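Local atomic coordinates of glutamate--cysteine ligase GshA (Methylobacillus flagellatus KT, PDB entry 3K1T), a protein that probably acts as a ligase that joins glutamate to cysteine, the first step toward glutathione. Residues Arg359-Arg364 / Asn371-His376. Numbering follows the deposited sequence.
With SO4 (sulfate ion), chain B.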
ATOM      1  N   ARG A 359     -20.071  -7.041 -11.500  1.00 12.64           N
ATOM      2  CA  ARG A 359     -21.040  -6.629 -12.516  1.00 13.02           C
ATOM      3  C   ARG A 359     -22.273  -7.514 -12.314  1.00 13.89           C
ATOM      4  O   ARG A 359     -22.206  -8.718 -12.554  1.00 13.13           O
ATOM      5  CB  ARG A 359     -20.507  -6.849 -13.923  1.00 13.72           C
ATOM      6  CG  ARG A 359     -19.160  -6.153 -14.247  1.00 15.23           C
ATOM      7  CD  ARG A 359     -18.732  -6.439 -15.677  1.00 16.42           C
ATOM      8  NE  ARG A 359     -17.304  -6.153 -15.881  1.00 15.89           N
ATOM      9  CZ  ARG A 359     -16.771  -4.931 -15.967  1.00 18.72           C
ATOM     10  NH1 ARG A 359     -17.550  -3.864 -15.951  1.00 19.63           N
ATOM     11  NH2 ARG A 359     -15.447  -4.776 -16.090  1.00 17.09           N
ATOM     12  N   VAL A 360     -23.370  -6.894 -11.896  1.00 12.32           N
ATOM     13  CA  VAL A 360     -24.611  -7.583 -11.616  1.00 13.25           C
ATOM     14  C   VAL A 360     -25.496  -7.346 -12.829  1.00 13.42           C
ATOM     15  O   VAL A 360     -25.917  -6.210 -13.110  1.00 13.15           O
ATOM     16  CB  VAL A 360     -25.259  -7.097 -10.283  1.00 12.00           C
ATOM     17  CG1 VAL A 360     -26.634  -7.832  -9.991  1.00 13.23           C
ATOM     18  CG2 VAL A 360     -24.308  -7.247  -9.079  1.00 12.15           C
ATOM     19  N   HIS A 361     -25.725  -8.404 -13.583  1.00 13.70           N
ATOM     20  CA  HIS A 361     -26.482  -8.328 -14.845  1.00 14.45           C
ATOM     21  C   HIS A 361     -27.866  -7.713 -14.650  1.00 14.49           C
ATOM     22  O   HIS A 361     -28.600  -8.079 -13.725  1.00 14.83           O
ATOM     23  CB  HIS A 361     -26.677  -9.720 -15.484  1.00 14.12           C
ATOM     24  CG  HIS A 361     -25.426 -10.363 -15.986  1.00 12.58           C
ATOM     25  ND1 HIS A 361     -25.429 -11.239 -17.051  1.00 13.37           N
ATOM     26  CD2 HIS A 361     -24.153 -10.334 -15.528  1.00 13.04           C
ATOM     27  CE1 HIS A 361     -24.216 -11.722 -17.221  1.00 15.24           C
ATOM     28  NE2 HIS A 361     -23.413 -11.152 -16.342  1.00 13.08           N
ATOM     29  N   THR A 362     -28.223  -6.777 -15.536  1.00 15.32           N
ATOM     30  CA  THR A 362     -29.581  -6.218 -15.547  1.00 16.68           C
ATOM     31  C   THR A 362     -30.566  -7.125 -16.294  1.00 17.54           C
ATOM     32  O   THR A 362     -31.731  -7.134 -15.972  1.00 17.79           O
ATOM     33  CB  THR A 362     -29.625  -4.792 -16.146  1.00 17.87           C
ATOM     34  OG1 THR A 362     -29.050  -4.832 -17.440  1.00 19.20           O
ATOM     35  CG2 THR A 362     -28.818  -3.810 -15.309  1.00 16.91           C
ATOM     36  N   SER A 363     -30.118  -7.872 -17.287  1.00 19.21           N
ATOM     37  CA  SER A 363     -30.963  -8.860 -17.938  1.00 20.62           C
ATOM     38  C   SER A 363     -31.217 -10.047 -17.012  1.00 21.66           C
ATOM     39  O   SER A 363     -30.443 -10.306 -16.077  1.00 19.76           O
ATOM     40  CB  SER A 363     -30.331  -9.370 -19.228  1.00 21.22           C
ATOM     41  OG  SER A 363     -30.216  -8.323 -20.184  1.00 25.99           O
ATOM     42  N   ARG A 364     -32.296 -10.773 -17.306  1.00 22.80           N
ATOM     43  CA  ARG A 364     -32.726 -11.920 -16.471  0.50 23.88           C
ATOM     44  C   ARG A 364     -33.060 -13.293 -17.094  0.50 24.50           C
ATOM     45  O   ARG A 364     -33.759 -14.059 -16.437  0.50 25.16           O
ATOM     46  CB  ARG A 364     -33.984 -11.522 -15.709  1.00 24.39           C
ATOM     47  CG  ARG A 364     -33.774 -10.462 -14.673  1.00 25.51           C
ATOM     48  CD  ARG A 364     -33.087 -11.057 -13.505  1.00 29.03           C
ATOM     49  NE  ARG A 364     -33.021 -10.059 -12.477  1.00 30.58           N
ATOM     50  CZ  ARG A 364     -32.088  -9.130 -12.428  1.00 26.22           C
ATOM     51  NH1 ARG A 364     -31.121  -9.116 -13.306  1.00 22.84           N
ATOM     52  NH2 ARG A 364     -32.144  -8.253 -11.471  1.00 24.46           N
ATOM     53  N   ASN A 371     -24.072 -15.403 -21.310  1.00 16.29           N
ATOM     54  CA  ASN A 371     -23.987 -14.095 -22.023  1.00 16.90           C
ATOM     55  C   ASN A 371     -23.056 -13.104 -21.318  1.00 17.47           C
ATOM     56  O   ASN A 371     -23.124 -12.931 -20.094  1.00 17.19           O
ATOM     57  CB  ASN A 371     -25.390 -13.445 -22.143  1.00 16.45           C
ATOM     58  CG  ASN A 371     -26.404 -14.284 -22.982  1.00 18.43           C
ATOM     59  OD1 ASN A 371     -26.021 -15.040 -23.855  1.00 18.91           O
ATOM     60  ND2 ASN A 371     -27.703 -14.133 -22.681  1.00 18.24           N
ATOM     61  N   ALA A 372     -22.227 -12.410 -22.096  1.00 18.38           N
ATOM     62  CA  ALA A 372     -21.374 -11.340 -21.565  1.00 19.11           C
ATOM     63  C   ALA A 372     -22.308 -10.157 -21.300  1.00 20.44           C
ATOM     64  O   ALA A 372     -23.205  -9.919 -22.091  1.00 20.95           O
ATOM     65  CB  ALA A 372     -20.274 -10.972 -22.583  1.00 18.80           C
ATOM     66  N   PRO A 373     -22.159  -9.450 -20.171  1.00 19.70           N
ATOM     67  CA  PRO A 373     -23.137  -8.408 -19.867  1.00 21.18           C
ATOM     68  C   PRO A 373     -22.962  -7.096 -20.662  1.00 21.92           C
ATOM     69  O   PRO A 373     -23.900  -6.291 -20.735  1.00 21.45           O
ATOM     70  CB  PRO A 373     -22.895  -8.138 -18.381  1.00 20.49           C
ATOM     71  CG  PRO A 373     -21.467  -8.426 -18.201  1.00 19.78           C
ATOM     72  CD  PRO A 373     -21.242  -9.658 -19.051  1.00 20.68           C
ATOM     73  N   GLY A 374     -21.785  -6.869 -21.223  1.00 23.10           N
ATOM     74  CA  GLY A 374     -21.510  -5.569 -21.865  1.00 23.83           C
ATOM     75  C   GLY A 374     -21.740  -4.432 -20.872  1.00 24.62           C
ATOM     76  O   GLY A 374     -21.217  -4.454 -19.755  1.00 23.63           O
HETATM   77  N   MSE A 375     -22.555  -3.464 -21.285  1.00 25.28           N
HETATM   78  CA  MSE A 375     -22.926  -2.313 -20.457  1.00 26.64           C
HETATM   79  C   MSE A 375     -24.119  -2.577 -19.580  1.00 24.33           C
HETATM   80  O   MSE A 375     -24.470  -1.744 -18.771  1.00 23.28           O
HETATM   81  CB  MSE A 375     -23.333  -1.142 -21.370  1.00 28.71           C
HETATM   82  CG  MSE A 375     -22.213  -0.648 -22.250  1.00 35.84           C
HETATM   83 SE   MSE A 375     -20.726  -0.021 -21.115  0.75 56.04          SE
HETATM   84  CE  MSE A 375     -21.665   1.184 -19.855  1.00 51.82           C
ATOM     85  N   HIS A 376     -24.774  -3.715 -19.766  1.00 23.77           N
ATOM     86  CA  HIS A 376     -26.006  -4.024 -19.055  1.00 23.22           C
ATOM     87  C   HIS A 376     -25.745  -4.674 -17.684  1.00 21.50           C
ATOM     88  O   HIS A 376     -25.965  -5.887 -17.469  1.00 19.69           O
ATOM     89  CB  HIS A 376     -26.889  -4.909 -19.941  1.00 24.61           C
ATOM     90  CG  HIS A 376     -27.210  -4.268 -21.255  1.00 29.79           C
ATOM     91  ND1 HIS A 376     -26.543  -4.580 -22.424  1.00 37.61           N
ATOM     92  CD2 HIS A 376     -28.062  -3.263 -21.570  1.00 34.34           C
ATOM     93  CE1 HIS A 376     -27.005  -3.830 -23.410  1.00 35.63           C
ATOM     94  NE2 HIS A 376     -27.930  -3.028 -22.919  1.00 35.68           N
TER
HETATM   95  S   SO4 B 432     -13.464  -1.710 -16.370  1.00 21.90           S
HETATM   96  O1  SO4 B 432     -14.757  -1.971 -15.779  1.00 27.96           O
HETATM   97  O2  SO4 B 432     -12.653  -1.741 -15.193  1.00 25.53           O
HETATM   98  O3  SO4 B 432     -13.059  -2.754 -17.284  1.00 23.72           O
HETATM   99  O4  SO4 B 432     -13.439  -0.384 -17.026  1.00 22.65           O
HETATM  100  O   HOH W   1     -27.253  -8.153 -18.335  1.00 16.42           O
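Pro373 lays its CB over one face of the His361 ring, a CH-pi contact 3.8 Å from the ring centroid and 15° off the normal, in the long loop of the beta-hairpin formed by strands 352-361 and 377-381. The proline CB is offset toward the ring's rim, 3.7 Å from His361 NE2, while at the edge His361 CE1 lies 3.3 Å from Asn371 O. His361 CG stands anti to the carbonyl carbon (chi1 -68°), beside the backbone N. Its ring nitrogens ND1 and NE2 hydrogen-bond to the carboxylates of Glu368 and, on strand 340-349, Glu343, which would probably favour the doubly protonated ring. An alanine at His361 would probably strip Pro373 of its CH-pi partner and leave the carboxylates of Glu368 and Glu343 without their ring partner. Glu368 also bonds Asn371 ND2, and Arg51 takes up Asn371 O. Pro373 also opens a type II' turn that ends at His376, with Gly374 at positive phi. There Thr362 N donates a hydrogen bond to His376 O (3.1 Å), nearly straight at 173° but from above the carbonyl plane. A water donates to His376 O at 2.7 Å and accepts from Ser363 N at 3.1 Å.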